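Local coordinates for protein 30kLP (PDB 3K8J) that alters membrane permeability at acidic pH and might take part in ligand transport as a lipoprotein of the treponemal outer membrane, at residues D20-F25 with Y165-G170; G187-Y192 with L204-G209. All coordinates share one frame; numbering follows the deposited sequence.

Contact 1: residues D20-F25 with Y165-G170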
loop_
_atom_site.group_PDB
_atom_site.type_symbol
_atom_site.label_atom_id
_atom_site.label_comp_id
_atom_site.label_asym_id
_atom_site.label_seq_id
_atom_site.Cartn_x
_atom_site.Cartn_y
_atom_site.Cartn_z
ATOM N N ASP A 20 8.994 -27.968 -10.344
ATOM C CA ASP A 20 7.852 -27.179 -9.887
ATOM C C ASP A 20 8.029 -25.672 -10.154
ATOM O O ASP A 20 7.038 -24.932 -10.261
ATOM C CB ASP A 20 7.609 -27.455 -8.400
ATOM C CG ASP A 20 7.388 -28.944 -8.126
ATOM O OD1 ASP A 20 8.348 -29.644 -7.739
ATOM O OD2 ASP A 20 6.270 -29.432 -8.381
ATOM N N VAL A 21 9.287 -25.233 -10.242
ATOM C CA VAL A 21 9.626 -23.837 -10.509
ATOM C C VAL A 21 10.839 -23.765 -11.424
ATOM O O VAL A 21 11.840 -24.465 -11.205
ATOM C CB VAL A 21 9.926 -23.020 -9.201
ATOM C CG1 VAL A 21 10.164 -21.539 -9.507
ATOM C CG2 VAL A 21 8.793 -23.141 -8.195
ATOM N N TYR A 22 10.759 -22.919 -12.449
ATOM C CA TYR A 22 11.919 -22.622 -13.277
ATOM C C TYR A 22 12.275 -21.166 -13.138
ATOM O O TYR A 22 11.392 -20.301 -13.049
ATOM C CB TYR A 22 11.655 -22.954 -14.751
ATOM C CG TYR A 22 11.636 -24.422 -15.010
ATOM C CD1 TYR A 22 12.819 -25.121 -15.210
ATOM C CD2 TYR A 22 10.430 -25.140 -15.008
ATOM C CE1 TYR A 22 12.806 -26.502 -15.428
ATOM C CE2 TYR A 22 10.409 -26.523 -15.235
ATOM C CZ TYR A 22 11.607 -27.195 -15.420
ATOM O OH TYR A 22 11.609 -28.562 -15.643
ATOM N N LEU A 23 13.575 -20.906 -13.129
ATOM C CA LEU A 23 14.107 -19.552 -13.013
ATOM C C LEU A 23 15.138 -19.257 -14.097
ATOM O O LEU A 23 15.978 -20.107 -14.450
ATOM C CB LEU A 23 14.762 -19.351 -11.650
ATOM C CG LEU A 23 15.492 -18.022 -11.380
ATOM C CD1 LEU A 23 14.522 -16.835 -11.280
ATOM C CD2 LEU A 23 16.373 -18.120 -10.130
ATOM N N TYR A 24 15.070 -18.036 -14.604
ATOM C CA TYR A 24 16.094 -17.499 -15.465
ATOM C C TYR A 24 16.506 -16.193 -14.835
ATOM O O TYR A 24 15.661 -15.329 -14.614
ATOM C CB TYR A 24 15.562 -17.244 -16.864
ATOM C CG TYR A 24 16.552 -16.491 -17.714
ATOM C CD1 TYR A 24 17.748 -17.095 -18.100
ATOM C CD2 TYR A 24 16.309 -15.177 -18.122
ATOM C CE1 TYR A 24 18.666 -16.430 -18.861
ATOM C CE2 TYR A 24 17.250 -14.485 -18.899
ATOM C CZ TYR A 24 18.422 -15.133 -19.262
ATOM O OH TYR A 24 19.380 -14.518 -20.018
ATOM N N PHE A 25 17.797 -16.059 -14.531
ATOM C CA PHE A 25 18.296 -14.882 -13.845
ATOM C C PHE A 25 19.577 -14.379 -14.527
ATOM O O PHE A 25 20.671 -14.906 -14.264
ATOM C CB PHE A 25 18.564 -15.202 -12.363
ATOM C CG PHE A 25 18.645 -13.986 -11.482
ATOM C CD1 PHE A 25 19.710 -13.097 -11.586
ATOM C CD2 PHE A 25 17.656 -13.731 -10.537
ATOM C CE1 PHE A 25 19.786 -11.965 -10.777
ATOM C CE2 PHE A 25 17.731 -12.607 -9.715
ATOM C CZ PHE A 25 18.807 -11.721 -9.844
ATOM N N TYR A 165 8.782 -19.361 -13.821
ATOM C CA TYR A 165 7.650 -20.170 -14.202
ATOM C C TYR A 165 7.337 -21.085 -13.044
ATOM O O TYR A 165 8.166 -21.926 -12.658
ATOM C CB TYR A 165 7.958 -20.986 -15.452
ATOM C CG TYR A 165 6.805 -21.854 -15.903
ATOM C CD1 TYR A 165 5.531 -21.315 -16.072
ATOM C CD2 TYR A 165 6.990 -23.219 -16.172
ATOM C CE1 TYR A 165 4.461 -22.098 -16.487
ATOM C CE2 TYR A 165 5.919 -24.018 -16.573
ATOM C CZ TYR A 165 4.666 -23.449 -16.734
ATOM O OH TYR A 165 3.603 -24.223 -17.146
ATOM N N ILE A 166 6.138 -20.919 -12.490
ATOM C CA ILE A 166 5.721 -21.673 -11.311
ATOM C C ILE A 166 4.551 -22.561 -11.718
ATOM O O ILE A 166 3.508 -22.062 -12.150
ATOM C CB ILE A 166 5.336 -20.711 -10.182
ATOM C CG1 ILE A 166 6.539 -19.830 -9.811
ATOM C CG2 ILE A 166 4.776 -21.478 -8.947
ATOM C CD1 ILE A 166 6.240 -18.344 -9.822
ATOM N N LYS A 167 4.740 -23.874 -11.607
ATOM C CA LYS A 167 3.736 -24.853 -12.029
ATOM C C LYS A 167 2.446 -24.706 -11.210
ATOM O O LYS A 167 1.340 -24.747 -11.753
ATOM C CB LYS A 167 4.288 -26.272 -11.876
ATOM C CG LYS A 167 4.234 -27.123 -13.128
ATOM C CD LYS A 167 5.550 -27.059 -13.904
ATOM C CE LYS A 167 5.690 -28.273 -14.833
ATOM N NZ LYS A 167 7.092 -28.831 -14.951
ATOM N N ASN A 168 2.597 -24.493 -9.910
ATOM C CA ASN A 168 1.431 -24.299 -9.051
ATOM C C ASN A 168 1.368 -22.922 -8.394
ATOM O O ASN A 168 1.981 -22.684 -7.350
ATOM C CB ASN A 168 1.315 -25.418 -8.014
ATOM C CG ASN A 168 -0.131 -25.672 -7.598
ATOM O OD1 ASN A 168 -0.590 -25.163 -6.568
ATOM N ND2 ASN A 168 -0.863 -26.439 -8.415
ATOM N N GLY A 169 0.608 -22.030 -9.023
ATOM C CA GLY A 169 0.506 -20.642 -8.600
ATOM C C GLY A 169 -0.074 -20.446 -7.212
ATOM O O GLY A 169 0.327 -19.518 -6.508
ATOM N N GLY A 170 -1.014 -21.317 -6.831
ATOM C CA GLY A 170 -1.630 -21.314 -5.498
ATOM C C GLY A 170 -0.630 -21.365 -4.357
ATOM O O GLY A 170 -0.610 -20.463 -3.514
HETATM O O HOH W 1 4.858 -25.041 -8.368
#

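Contact 2: residues G187-Y192 with L204-G209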
loop_
_atom_site.group_PDB
_atom_site.type_symbol
_atom_site.label_atom_id
_atom_site.label_comp_id
_atom_site.label_asym_id
_atom_site.label_seq_id
_atom_site.Cartn_x
_atom_site.Cartn_y
_atom_site.Cartn_z
ATOM N N GLY A 187 -3.874 -22.616 -11.182
ATOM C CA GLY A 187 -2.925 -23.175 -12.140
ATOM C C GLY A 187 -1.552 -22.521 -12.130
ATOM O O GLY A 187 -1.055 -22.090 -11.090
ATOM N N ALA A 188 -0.954 -22.453 -13.311
ATOM C CA ALA A 188 0.412 -21.982 -13.497
ATOM C C ALA A 188 0.547 -20.473 -13.390
ATOM O O ALA A 188 -0.321 -19.725 -13.815
ATOM C CB ALA A 188 0.932 -22.432 -14.848
ATOM N N MET A 189 1.670 -20.047 -12.841
ATOM C CA MET A 189 2.008 -18.645 -12.782
ATOM C C MET A 189 3.288 -18.316 -13.548
ATOM O O MET A 189 4.283 -19.045 -13.472
ATOM C CB MET A 189 2.132 -18.216 -11.324
ATOM C CG MET A 189 2.653 -16.823 -11.120
ATOM S SD MET A 189 2.464 -16.404 -9.386
ATOM C CE MET A 189 3.833 -15.274 -9.184
ATOM N N GLU A 190 3.250 -17.204 -14.278
ATOM C CA GLU A 190 4.432 -16.621 -14.890
ATOM C C GLU A 190 4.698 -15.273 -14.251
ATOM O O GLU A 190 3.763 -14.521 -13.976
ATOM C CB GLU A 190 4.223 -16.419 -16.394
ATOM C CG GLU A 190 3.907 -17.678 -17.167
ATOM C CD GLU A 190 3.620 -17.410 -18.636
ATOM O OE1 GLU A 190 4.288 -16.544 -19.252
ATOM O OE2 GLU A 190 2.729 -18.090 -19.183
ATOM N N LEU A 191 5.974 -14.961 -14.051
ATOM C CA LEU A 191 6.404 -13.687 -13.511
ATOM C C LEU A 191 7.715 -13.213 -14.150
ATOM O O LEU A 191 8.724 -13.964 -14.188
ATOM C CB LEU A 191 6.570 -13.785 -11.987
ATOM C CG LEU A 191 7.071 -12.531 -11.266
ATOM C CD1 LEU A 191 6.037 -11.378 -11.325
ATOM C CD2 LEU A 191 7.452 -12.860 -9.810
ATOM N N TYR A 192 7.698 -11.959 -14.607
ATOM C CA TYR A 192 8.810 -11.335 -15.332
ATOM C C TYR A 192 9.166 -10.010 -14.673
ATOM O O TYR A 192 8.294 -9.176 -14.459
ATOM C CB TYR A 192 8.434 -11.147 -16.825
ATOM C CG TYR A 192 8.035 -12.461 -17.454
ATOM C CD1 TYR A 192 9.000 -13.385 -17.857
ATOM C CD2 TYR A 192 6.686 -12.810 -17.584
ATOM C CE1 TYR A 192 8.628 -14.628 -18.411
ATOM C CE2 TYR A 192 6.308 -14.023 -18.126
ATOM C CZ TYR A 192 7.287 -14.936 -18.531
ATOM O OH TYR A 192 6.899 -16.143 -19.055
ATOM N N LEU A 204 2.827 -10.265 -14.397
ATOM C CA LEU A 204 2.422 -11.531 -13.826
ATOM C C LEU A 204 1.181 -12.065 -14.539
ATOM O O LEU A 204 0.247 -11.310 -14.832
ATOM C CB LEU A 204 2.182 -11.359 -12.330
ATOM C CG LEU A 204 1.692 -12.511 -11.451
ATOM C CD1 LEU A 204 2.008 -12.171 -10.002
ATOM C CD2 LEU A 204 0.187 -12.731 -11.617
ATOM N N SER A 205 1.185 -13.364 -14.830
ATOM C CA SER A 205 0.001 -14.024 -15.334
ATOM C C SER A 205 -0.258 -15.269 -14.498
ATOM O O SER A 205 0.676 -15.999 -14.129
ATOM C CB SER A 205 0.150 -14.383 -16.811
ATOM O OG SER A 205 0.700 -15.681 -16.937
ATOM N N LEU A 206 -1.529 -15.508 -14.201
ATOM C CA LEU A 206 -1.928 -16.588 -13.316
ATOM C C LEU A 206 -3.167 -17.292 -13.871
ATOM O O LEU A 206 -4.205 -16.651 -14.085
ATOM C CB LEU A 206 -2.198 -16.026 -11.906
ATOM C CG LEU A 206 -2.661 -16.964 -10.786
ATOM C CD1 LEU A 206 -1.551 -17.927 -10.381
ATOM C CD2 LEU A 206 -3.147 -16.174 -9.579
ATOM N N GLN A 207 -3.038 -18.593 -14.137
ATOM C CA GLN A 207 -4.172 -19.420 -14.550
ATOM C C GLN A 207 -5.057 -19.702 -13.341
ATOM O O GLN A 207 -4.581 -20.182 -12.310
ATOM C CB GLN A 207 -3.706 -20.739 -15.187
ATOM C CG GLN A 207 -3.193 -20.607 -16.628
ATOM C CD GLN A 207 -4.273 -20.213 -17.633
ATOM O OE1 GLN A 207 -5.411 -20.685 -17.573
ATOM N NE2 GLN A 207 -3.908 -19.345 -18.572
ATOM N N LEU A 208 -6.342 -19.400 -13.478
ATOM C CA LEU A 208 -7.267 -19.404 -12.340
ATOM C C LEU A 208 -7.916 -20.761 -12.058
ATOM O O LEU A 208 -8.354 -21.018 -10.933
ATOM C CB LEU A 208 -8.334 -18.312 -12.511
ATOM C CG LEU A 208 -7.820 -16.872 -12.663
ATOM C CD1 LEU A 208 -8.896 -15.943 -13.216
ATOM C CD2 LEU A 208 -7.269 -16.347 -11.349
ATOM N N GLY A 209 -7.965 -21.627 -13.071
ATOM C CA GLY A 209 -8.592 -22.942 -12.932
ATOM C C GLY A 209 -10.091 -22.802 -12.737
ATOM O O GLY A 209 -10.783 -22.283 -13.614
HETATM O O HOH W 2 0.090 -18.280 -15.931
#

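Contact 1: residues D20-F25 with Y165-G170
Y22 and Y165 form an antiparallel hydrogen-bonded pair where strand 21-26 meets strand 162-166 in the U-shaped beta-half-barrel. Y22 N donates to Y165 O at 2.8 Å. Y165 N returns a bond of 2.9 Å to Y22 O. The two tyrosine side chains leave the same face of the sheet, one beside the other. Their CD2 atoms meet at 4.1 Å. Y22 CD2 comes in at the edge of the Y165 ring, near its plane. Opposite first torsions bring the two CD2 atoms together: in Y22, CG is anti to the carbonyl carbon (chi1 -73°), and in Y165 it is anti to the backbone N (chi1 -180°). The Y22 hydroxyl is hydrogen-bonded to the backbone at G16 and A19. The Y22 side chain also touches F149 of helix 147-153.

On the other face V21 pairs with I166, a non-hydrogen-bonded pair. Here V21 CG1 packs against I166 CG1 at 4.0 Å. Next to this pair, D20 and V21 share one partner, F61 of strand 54-62, which makes a classic beta bulge.

Past the end of strand 162-166, K167 N donates a nearly straight bond of 2.9 Å to D20 O. The bent K167 side chain carries NZ to the edge of the Y22 ring, while its hydrogen bond goes to A19 O. N168 is the N-cap residue of helix 169-176. One water joins this N-cap residue to D20, just before strand 21-26: it donates to D20 O and accepts from N168 N at 2.8 Å.

Contact 2: residues G187-Y192 with L204-G209
Strands 189-196 and 199-207 form a beta hairpin, and their short segments here run antiparallel at 179° with axes 4.7 Å apart. E190 and S205 are the hydrogen-bonded pair. E190 N donates to S205 O at 2.8 Å, and S205 N donates to E190 O at 3.0 Å. Beyond them Q207 N bonds almost straight to A188 O. G187 N closes the row on Q207 O, but the bond is bent (136° at the hydrogen) and the donor sits above the carbonyl plane. G187 lies close against Q207.

One face is apolar and carries M189, L191, L204 and L206. The M189 chain is extended, with CG anti to the backbone N (chi1 173°). This carries its methyl CE across to L204 CD1, at 3.7 Å. Its CB meets L206 CD1 at 3.8 Å. L191 CD1 reaches L204 CB at 4.0 Å. L204 is thus touched by two side chains of the other strand. M189 and L191 also pack on I166 and L164 of strand 162-166.

The other face is polar. The S205 hydroxyl lies against the aliphatic part of E190, with OG 3.6 Å from E190 CB. The E190 carboxylate is held at both oxygens. OE1 accepts from Y192 OH at 2.6 Å, and OE2 forms a salt bridge with R235 of strand 235-244. A water donates to A188 O and is also hydrogen-bonded to S205 OG.

The chemistry is therefore split between the faces. Methyl and methylene groups pack on one. On the other, the paired carboxylate links this hairpin to the next strand, and its two partners probably favour the charged form.

In the fold
Strand 162-166 lies between the two contacts in strand order: contact 1 pairs it with strand 21-26, and contact 2 begins on its other neighbour, strand 189-196. The contacts touch directly. I166 O and M189 N probably form a hydrogen bond, as do G169 N and G187 O. Both contacts are partly buried, but contact 1 lies about 8 Å from the centre of the chain and contact 2 about 16 Å, measured between centres. Contact 1 joins segments far apart in sequence, while contact 2 lies within one hairpin. On the face shared by Y22, Y165, E190 and S205, contact 1 has packed tyrosine rings and contact 2 a carboxylate and a hydroxyl.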